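Local coordinates for Cys-Gly metallodipeptidase DUG1 (Saccharomyces cerevisiae, PDB 4G1P), which hydrolyses the Cys-Gly dipeptide as a zinc- or manganese-dependent peptidase of the M20A family and is the catalytic component of the yeast glutathione-degrading complex, at residues F119-D124 with R133-D138; F345-R348 with D352-S355; V164-G169 with L176-L181. One frame throughout, in Å; residues are numbered along the deposited sequence.

Contact 1: residues F119-D124 with R133-D138. With ZN (zinc ion), chain B.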
loop_
_atom_site.group_PDB
_atom_site.type_symbol
_atom_site.label_atom_id
_atom_site.label_comp_id
_atom_site.label_asym_id
_atom_site.label_seq_id
_atom_site.Cartn_x
_atom_site.Cartn_y
_atom_site.Cartn_z
ATOM N N PHE A 119 -3.955 13.551 -16.450
ATOM C CA PHE A 119 -4.750 14.780 -16.465
ATOM C C PHE A 119 -4.350 15.755 -17.549
ATOM O O PHE A 119 -4.671 16.924 -17.470
ATOM C CB PHE A 119 -4.789 15.457 -15.094
ATOM C CG PHE A 119 -5.318 14.568 -14.011
ATOM C CD1 PHE A 119 -6.681 14.451 -13.796
ATOM C CD2 PHE A 119 -4.458 13.815 -13.236
ATOM C CE1 PHE A 119 -7.171 13.623 -12.810
ATOM C CE2 PHE A 119 -4.942 12.984 -12.253
ATOM C CZ PHE A 119 -6.301 12.891 -12.036
ATOM N N LYS A 120 -3.642 15.273 -18.556
ATOM C CA LYS A 120 -3.508 16.030 -19.784
ATOM C C LYS A 120 -4.281 15.252 -20.824
ATOM O O LYS A 120 -3.859 14.182 -21.231
ATOM C CB LYS A 120 -2.042 16.170 -20.206
ATOM C CG LYS A 120 -1.139 16.840 -19.178
ATOM C CD LYS A 120 -1.633 18.238 -18.787
ATOM C CE LYS A 120 -1.125 19.318 -19.742
ATOM N NZ LYS A 120 -1.852 20.614 -19.587
ATOM N N LEU A 121 -5.425 15.771 -21.239
ATOM C CA LEU A 121 -6.251 15.069 -22.212
ATOM C C LEU A 121 -5.570 15.016 -23.583
ATOM O O LEU A 121 -5.392 16.042 -24.227
ATOM C CB LEU A 121 -7.623 15.743 -22.346
ATOM C CG LEU A 121 -8.518 15.029 -23.358
ATOM C CD1 LEU A 121 -9.050 13.737 -22.736
ATOM C CD2 LEU A 121 -9.634 15.923 -23.852
ATOM N N VAL A 122 -5.198 13.824 -24.024
ATOM C CA VAL A 122 -4.624 13.659 -25.343
ATOM C C VAL A 122 -5.700 13.243 -26.327
ATOM O O VAL A 122 -6.321 12.188 -26.163
ATOM C CB VAL A 122 -3.552 12.568 -25.345
ATOM C CG1 VAL A 122 -3.174 12.189 -26.787
ATOM C CG2 VAL A 122 -2.342 13.020 -24.546
ATOM N N ILE A 123 -5.912 14.069 -27.350
ATOM C CA ILE A 123 -6.938 13.817 -28.355
ATOM C C ILE A 123 -6.294 13.438 -29.680
ATOM O O ILE A 123 -5.613 14.247 -30.284
ATOM C CB ILE A 123 -7.805 15.074 -28.592
ATOM C CG1 ILE A 123 -8.532 15.468 -27.310
ATOM C CG2 ILE A 123 -8.780 14.853 -29.756
ATOM C CD1 ILE A 123 -9.582 16.536 -27.497
ATOM N N ASP A 124 -6.512 12.213 -30.133
ATOM C CA ASP A 124 -5.921 11.757 -31.385
ATOM C C ASP A 124 -7.025 11.465 -32.395
ATOM O O ASP A 124 -7.607 10.379 -32.383
ATOM C CB ASP A 124 -5.077 10.501 -31.145
ATOM C CG ASP A 124 -4.394 9.987 -32.412
ATOM O OD1 ASP A 124 -4.659 10.509 -33.519
ATOM O OD2 ASP A 124 -3.582 9.040 -32.296
ATOM N N ARG A 133 -7.834 10.577 -17.598
ATOM C CA ARG A 133 -8.626 10.112 -16.460
ATOM C C ARG A 133 -9.945 10.868 -16.385
ATOM O O ARG A 133 -9.960 12.092 -16.344
ATOM C CB ARG A 133 -7.871 10.287 -15.135
ATOM C CG ARG A 133 -8.767 10.179 -13.897
ATOM C CD ARG A 133 -9.394 8.772 -13.759
ATOM N NE ARG A 133 -8.485 7.802 -13.138
ATOM C CZ ARG A 133 -8.172 6.614 -13.649
ATOM N NH1 ARG A 133 -8.680 6.224 -14.807
ATOM N NH2 ARG A 133 -7.348 5.811 -12.999
ATOM N N GLY A 134 -11.048 10.134 -16.355
ATOM C CA GLY A 134 -12.353 10.747 -16.224
ATOM C C GLY A 134 -13.036 10.997 -17.552
ATOM O O GLY A 134 -14.176 11.476 -17.586
ATOM N N VAL A 135 -12.362 10.661 -18.646
ATOM C CA VAL A 135 -12.912 10.977 -19.955
ATOM C C VAL A 135 -14.154 10.136 -20.287
ATOM O O VAL A 135 -15.077 10.625 -20.925
ATOM C CB VAL A 135 -11.850 10.945 -21.078
ATOM C CG1 VAL A 135 -11.496 9.523 -21.474
ATOM C CG2 VAL A 135 -12.358 11.726 -22.273
ATOM N N THR A 136 -14.193 8.893 -19.817
ATOM C CA THR A 136 -15.407 8.087 -19.937
ATOM C C THR A 136 -16.194 8.011 -18.621
ATOM O O THR A 136 -17.402 7.817 -18.628
ATOM C CB THR A 136 -15.119 6.657 -20.459
ATOM O OG1 THR A 136 -16.305 6.114 -21.039
ATOM C CG2 THR A 136 -14.677 5.737 -19.339
ATOM N N ASP A 137 -15.514 8.184 -17.495
ATOM C CA ASP A 137 -16.134 7.997 -16.195
ATOM C C ASP A 137 -15.769 9.185 -15.321
ATOM O O ASP A 137 -14.805 9.102 -14.553
ATOM C CB ASP A 137 -15.616 6.686 -15.582
ATOM C CG ASP A 137 -16.195 6.391 -14.203
ATOM O OD1 ASP A 137 -17.162 7.054 -13.787
ATOM O OD2 ASP A 137 -15.683 5.470 -13.528
ATOM N N ASP A 138 -16.524 10.283 -15.407
ATOM C CA ASP A 138 -17.792 10.383 -16.127
ATOM C C ASP A 138 -17.874 11.748 -16.823
ATOM O O ASP A 138 -18.954 12.218 -17.165
ATOM C CB ASP A 138 -18.951 10.260 -15.118
ATOM C CG ASP A 138 -20.347 10.202 -15.779
ATOM O OD1 ASP A 138 -20.529 9.499 -16.804
ATOM O OD2 ASP A 138 -21.269 10.860 -15.258
HETATM ZN ZN ZN B . -16.071 5.363 -11.546
#
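Phe119 with Arg133 and Leu121 with Val135 form two small apolar contacts at the open end of a beta-hairpin of the M20 peptidase, just beyond its two strands. Strands 122-124 and 129-131 make the hairpin, and the chain then turns into helix 135-154. No hydrogen bond joins the two segments directly.

The apolar contacts come first. Arg133 lays its aliphatic part against the Phe119 ring. CB sits over one ring face, and Arg133 CG lies 3.9 Å from Phe119 CE1 and 4.1 Å from Phe119 CZ. Leu121 meets Val135 at about a right angle, with Leu121 CD1 3.9 Å from Val135 CG2. Leu121 also packs on helix 16-28, and Val135 on Leu456.

The polar contacts point elsewhere. Only CB and CG of Arg133 reach the ring. Bends at chi2 (64°) and chi3 (82°) lead the guanidinium away, its plane 88° from that of the ring. The guanidinium instead binds Ser451 O and Pro107 O, with a salt bridge to Glu454. Glu454 also takes the backbone N-H groups of Gly134, Thr136 and Asp137.

Metal binding closes the second segment. Asp137 takes part in both zinc sites, one shared with Glu172 and His450, the other with Asp200. The peptide bond to Asp138 is cis. Asp137 OD2 binds the zinc ion of the Glu172 and His450 site at 2.0 Å.

Contact 2: residues F345-R348 with D352-S355; sequences FSIR and DMDS. With CYS (cysteine), chain E.
Ile347 and Met353 meet through branches set by their torsions. In Ile347, CG2 is anti to the backbone N, while CG1 takes the place beside that N (chi1 -58°). Met353 runs out from CB and bends at its last torsion (chi3 62°), which turns the methyl group CE toward the isoleucine. The contact spans the loop from strand 340-349 to helix 355-371, in the lid domain.

The contact is small and buried. Ile347 CG2 lies 4.1 Å from Met353 CE, and the two side chains cross at about a right angle. Both also touch Leu358 of the helix, so Leu358 belongs to the same apolar cluster. Ile347 further packs on Leu319 of the neighbouring strand, and Met353 on Pro317. At the turn, Asp354 is the N-cap of the helix, and its OD2 accepts a bond from Lys357 N.

Arg348 starts from the other face of the strand and takes little part in this packing. Its chain bends at chi2 and then runs extended to the ligand pocket. There the guanidinium meets the bound cysteine at its edge. Its NH2 is hydrogen-bonded to Ser234 of the second subunit, so the dimer partner probably helps to position this arginine. The bond to the bound cysteine is nearly straight: Arg348 NH1 to the cysteine O is 2.9 Å, with an angle of 168° at the hydrogen.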
loop_
_atom_site.group_PDB
_atom_site.type_symbol
_atom_site.label_atom_id
_atom_site.label_comp_id
_atom_site.label_asym_id
_atom_site.label_seq_id
_atom_site.Cartn_x
_atom_site.Cartn_y
_atom_site.Cartn_z
ATOM N N PHE A 345 -12.436 -5.085 0.794
ATOM C CA PHE A 345 -13.190 -5.974 -0.098
ATOM C C PHE A 345 -14.643 -5.509 -0.296
ATOM O O PHE A 345 -15.279 -4.951 0.607
ATOM C CB PHE A 345 -13.154 -7.426 0.407
ATOM C CG PHE A 345 -13.912 -7.640 1.684
ATOM C CD1 PHE A 345 -13.350 -7.313 2.903
ATOM C CD2 PHE A 345 -15.186 -8.168 1.668
ATOM C CE1 PHE A 345 -14.045 -7.513 4.080
ATOM C CE2 PHE A 345 -15.891 -8.363 2.843
ATOM C CZ PHE A 345 -15.316 -8.040 4.049
ATOM N N SER A 346 -15.170 -5.736 -1.484
ATOM C CA SER A 346 -16.553 -5.352 -1.751
ATOM C C SER A 346 -17.382 -6.481 -2.365
ATOM O O SER A 346 -16.851 -7.421 -2.983
ATOM C CB SER A 346 -16.603 -4.108 -2.628
ATOM O OG SER A 346 -15.861 -4.319 -3.807
ATOM N N ILE A 347 -18.692 -6.384 -2.168
ATOM C CA ILE A 347 -19.619 -7.330 -2.758
ATOM C C ILE A 347 -20.569 -6.612 -3.712
ATOM O O ILE A 347 -21.179 -5.593 -3.366
ATOM C CB ILE A 347 -20.418 -8.077 -1.684
ATOM C CG1 ILE A 347 -19.461 -8.816 -0.724
ATOM C CG2 ILE A 347 -21.384 -9.041 -2.337
ATOM C CD1 ILE A 347 -20.141 -9.498 0.467
ATOM N N ARG A 348 -20.663 -7.129 -4.930
ATOM C CA ARG A 348 -21.641 -6.631 -5.886
ATOM C C ARG A 348 -22.979 -7.291 -5.610
ATOM O O ARG A 348 -23.107 -8.507 -5.688
ATOM C CB ARG A 348 -21.183 -6.910 -7.315
ATOM C CG ARG A 348 -19.907 -6.159 -7.714
ATOM C CD ARG A 348 -20.131 -4.663 -7.859
ATOM N NE ARG A 348 -18.863 -3.958 -7.996
ATOM C CZ ARG A 348 -18.732 -2.657 -8.261
ATOM N NH1 ARG A 348 -19.798 -1.883 -8.467
ATOM N NH2 ARG A 348 -17.511 -2.132 -8.344
ATOM N N ASP A 352 -32.230 -10.870 -4.785
ATOM C CA ASP A 352 -32.880 -9.914 -3.900
ATOM C C ASP A 352 -32.084 -9.729 -2.617
ATOM O O ASP A 352 -32.611 -9.956 -1.535
ATOM C CB ASP A 352 -34.288 -10.402 -3.535
ATOM C CG ASP A 352 -35.031 -11.013 -4.721
ATOM O OD1 ASP A 352 -35.136 -10.353 -5.781
ATOM O OD2 ASP A 352 -35.500 -12.165 -4.592
ATOM N N MET A 353 -30.825 -9.311 -2.726
ATOM C CA MET A 353 -29.971 -9.167 -1.544
ATOM C C MET A 353 -30.295 -7.908 -0.733
ATOM O O MET A 353 -30.298 -6.807 -1.271
ATOM C CB MET A 353 -28.499 -9.170 -1.958
ATOM C CG MET A 353 -28.064 -10.471 -2.582
ATOM S SD MET A 353 -26.480 -10.379 -3.432
ATOM C CE MET A 353 -25.402 -9.950 -2.059
ATOM N N ASP A 354 -30.587 -8.071 0.555
ATOM C CA ASP A 354 -30.813 -6.922 1.430
ATOM C C ASP A 354 -29.481 -6.405 1.977
ATOM O O ASP A 354 -28.660 -7.189 2.458
ATOM C CB ASP A 354 -31.755 -7.292 2.585
ATOM C CG ASP A 354 -31.959 -6.143 3.574
ATOM O OD1 ASP A 354 -32.223 -5.000 3.145
ATOM O OD2 ASP A 354 -31.839 -6.380 4.793
ATOM N N SER A 355 -29.277 -5.092 1.904
ATOM C CA SER A 355 -28.022 -4.476 2.325
ATOM C C SER A 355 -27.691 -4.847 3.766
ATOM O O SER A 355 -26.643 -5.453 4.041
ATOM C CB SER A 355 -28.089 -2.953 2.168
ATOM O OG SER A 355 -26.835 -2.339 2.439
HETATM N N CYS E . -17.494 3.175 -8.824
HETATM C CA CYS E . -17.692 2.217 -7.755
HETATM C C CYS E . -18.126 0.880 -8.361
HETATM O O CYS E . -19.101 0.810 -9.109
HETATM C CB CYS E . -18.705 2.742 -6.735
HETATM S SG CYS E . -18.977 1.670 -5.357
#

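Contact 3: residues V164-G169 with L176-L181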
loop_
_atom_site.group_PDB
_atom_site.type_symbol
_atom_site.label_atom_id
_atom_site.label_comp_id
_atom_site.label_asym_id
_atom_site.label_seq_id
_atom_site.Cartn_x
_atom_site.Cartn_y
_atom_site.Cartn_z
ATOM N N VAL A 164 -33.138 19.322 -16.930
ATOM C CA VAL A 164 -32.834 19.616 -15.542
ATOM C C VAL A 164 -31.626 18.786 -15.201
ATOM O O VAL A 164 -31.514 17.637 -15.630
ATOM C CB VAL A 164 -33.998 19.265 -14.606
ATOM C CG1 VAL A 164 -33.595 19.415 -13.151
ATOM C CG2 VAL A 164 -35.169 20.152 -14.904
ATOM N N THR A 165 -30.710 19.372 -14.447
ATOM C CA THR A 165 -29.411 18.776 -14.260
ATOM C C THR A 165 -29.191 18.457 -12.810
ATOM O O THR A 165 -29.658 19.170 -11.940
ATOM C CB THR A 165 -28.311 19.717 -14.786
ATOM O OG1 THR A 165 -27.366 18.956 -15.514
ATOM C CG2 THR A 165 -27.572 20.390 -13.690
ATOM N N CYS A 166 -28.490 17.366 -12.553
ATOM C CA CYS A 166 -28.096 17.007 -11.201
ATOM C C CYS A 166 -26.710 16.329 -11.239
ATOM O O CYS A 166 -26.597 15.114 -11.367
ATOM C CB CYS A 166 -29.160 16.106 -10.560
ATOM S SG CYS A 166 -28.766 15.591 -8.865
ATOM N N PHE A 167 -25.660 17.137 -11.155
ATOM C CA PHE A 167 -24.279 16.664 -11.292
ATOM C C PHE A 167 -23.554 16.687 -9.940
ATOM O O PHE A 167 -23.352 17.754 -9.355
ATOM C CB PHE A 167 -23.524 17.548 -12.294
ATOM C CG PHE A 167 -24.062 17.488 -13.710
ATOM C CD1 PHE A 167 -24.710 16.355 -14.186
ATOM C CD2 PHE A 167 -23.895 18.569 -14.580
ATOM C CE1 PHE A 167 -25.199 16.301 -15.505
ATOM C CE2 PHE A 167 -24.377 18.528 -15.905
ATOM C CZ PHE A 167 -25.022 17.389 -16.368
ATOM N N GLU A 168 -23.170 15.521 -9.431
ATOM C CA GLU A 168 -22.500 15.466 -8.128
ATOM C C GLU A 168 -21.006 15.288 -8.317
ATOM O O GLU A 168 -20.548 15.027 -9.432
ATOM C CB GLU A 168 -23.041 14.328 -7.250
ATOM C CG GLU A 168 -22.653 12.930 -7.743
ATOM C CD GLU A 168 -22.667 11.880 -6.645
ATOM O OE1 GLU A 168 -22.275 12.194 -5.505
ATOM O OE2 GLU A 168 -23.069 10.735 -6.923
ATOM N N GLY A 169 -20.260 15.419 -7.220
ATOM C CA GLY A 169 -18.815 15.268 -7.235
ATOM C C GLY A 169 -18.309 14.335 -6.141
ATOM O O GLY A 169 -17.172 14.460 -5.670
ATOM N N LEU A 176 -21.921 10.525 -1.164
ATOM C CA LEU A 176 -22.356 10.940 0.166
ATOM C C LEU A 176 -23.399 12.043 0.149
ATOM O O LEU A 176 -23.216 13.064 -0.509
ATOM C CB LEU A 176 -21.151 11.400 1.005
ATOM C CG LEU A 176 -20.062 10.349 1.239
ATOM C CD1 LEU A 176 -18.960 10.816 2.208
ATOM C CD2 LEU A 176 -20.679 9.064 1.707
ATOM N N LYS A 177 -24.486 11.817 0.887
ATOM C CA LYS A 177 -25.501 12.834 1.177
ATOM C C LYS A 177 -26.420 13.180 -0.005
ATOM O O LYS A 177 -27.404 13.895 0.164
ATOM C CB LYS A 177 -24.849 14.102 1.753
ATOM C CG LYS A 177 -23.958 13.849 2.948
ATOM C CD LYS A 177 -24.737 13.886 4.244
ATOM C CE LYS A 177 -25.138 15.309 4.601
ATOM N NZ LYS A 177 -26.139 15.352 5.710
ATOM N N LEU A 178 -26.092 12.674 -1.192
ATOM C CA LEU A 178 -26.871 12.962 -2.397
ATOM C C LEU A 178 -28.280 12.385 -2.275
ATOM O O LEU A 178 -29.273 13.029 -2.649
ATOM C CB LEU A 178 -26.175 12.383 -3.631
ATOM C CG LEU A 178 -26.908 12.544 -4.966
ATOM C CD1 LEU A 178 -27.159 14.002 -5.316
ATOM C CD2 LEU A 178 -26.129 11.860 -6.066
ATOM N N ASP A 179 -28.323 11.154 -1.764
ATOM C CA ASP A 179 -29.540 10.447 -1.383
ATOM C C ASP A 179 -30.561 11.379 -0.733
ATOM O O ASP A 179 -31.681 11.536 -1.222
ATOM C CB ASP A 179 -29.165 9.345 -0.393
ATOM C CG ASP A 179 -30.254 8.320 -0.222
ATOM O OD1 ASP A 179 -31.058 8.156 -1.165
ATOM O OD2 ASP A 179 -30.308 7.669 0.850
ATOM N N GLU A 180 -30.157 12.004 0.370
ATOM C CA GLU A 180 -31.023 12.924 1.090
ATOM C C GLU A 180 -31.464 14.087 0.222
ATOM O O GLU A 180 -32.622 14.524 0.294
ATOM C CB GLU A 180 -30.323 13.457 2.329
ATOM C CG GLU A 180 -29.871 12.379 3.279
ATOM C CD GLU A 180 -28.836 12.887 4.270
ATOM O OE1 GLU A 180 -29.073 13.951 4.888
ATOM O OE2 GLU A 180 -27.783 12.225 4.422
ATOM N N LEU A 181 -30.546 14.588 -0.600
ATOM C CA LEU A 181 -30.848 15.740 -1.441
ATOM C C LEU A 181 -32.004 15.468 -2.393
ATOM O O LEU A 181 -32.906 16.288 -2.541
ATOM C CB LEU A 181 -29.622 16.181 -2.231
ATOM C CG LEU A 181 -29.924 17.407 -3.091
ATOM C CD1 LEU A 181 -30.479 18.523 -2.218
ATOM C CD2 LEU A 181 -28.689 17.874 -3.851
HETATM O O HOH W 1 -22.659 13.833 -3.416
#
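Leu178 fits against Glu168 and Cys166, at the place where strand 162-168 faces the start of helix 178-185. These three buried residues make the tight part of the contact. Leu178 has CG anti to the backbone N (chi1 177°), which sends its two methyl groups toward the strand. The leucine crosses the glutamate at about a right angle, with CD2 against its chain from CB to the carboxylate. Leu178 CD2 is 4.0 Å from Glu168 CG and 3.4 Å from Glu168 OE2. The other methyl, Leu178 CD1, faces the sulfur two residues earlier, with Cys166 SG 4.2 Å from it. Val83 and Tyr100 of the flanking strands pack on Leu178 as well, so the leucine sits on the sheet.

The carboxylate of Glu168 is buried but well supplied with partners. OE2 is hydrogen-bonded to Tyr100 OH and Ser175 OG. Glu168 OE1 accepts from a water at 2.7 Å, and the same water donates to Leu176 O at 3.1 Å. This water is the polar link between the two segments. These donors would help to stabilise a negative charge, while nearby Glu171 may oppose it.

The far side of the helix start is looser and faces solvent. Lys177, at the N-cap position, turns its chain away from the strand. Lys177 NZ forms a salt bridge with Glu180 OE1, weak as a hydrogen bond at 3.4 Å. Glu180 is exposed.

The arrangement belongs to the alpha/beta catalytic domain of M20 peptidases. A central strand ends in a loop, which carries Glu171, the probable proton acceptor, and the zinc ligand Glu172. The following helix then packs back on the sheet.

How the contacts relate
Contacts 2 and 3 are buried, while contact 1 is partly buried because Phe119 and Leu121 are partly exposed. Contacts 1 and 3 both belong to the catalytic domain: helix 135-154 of contact 1 is followed in the chain by strand 162-168 of contact 3. Contact 2 lies in the lid domain, and its centre is about 31 Å from that of contact 1. Contacts 1 and 2 join their segments by small apolar contacts; in contact 3 a leucine packs on a buried carboxylate as well as on a cysteine sulfur. Contact 1 supplies a zinc ligand, and contact 2 an arginine that binds the cysteine. Contact 3 brackets the loop that carries Glu171 and Glu172.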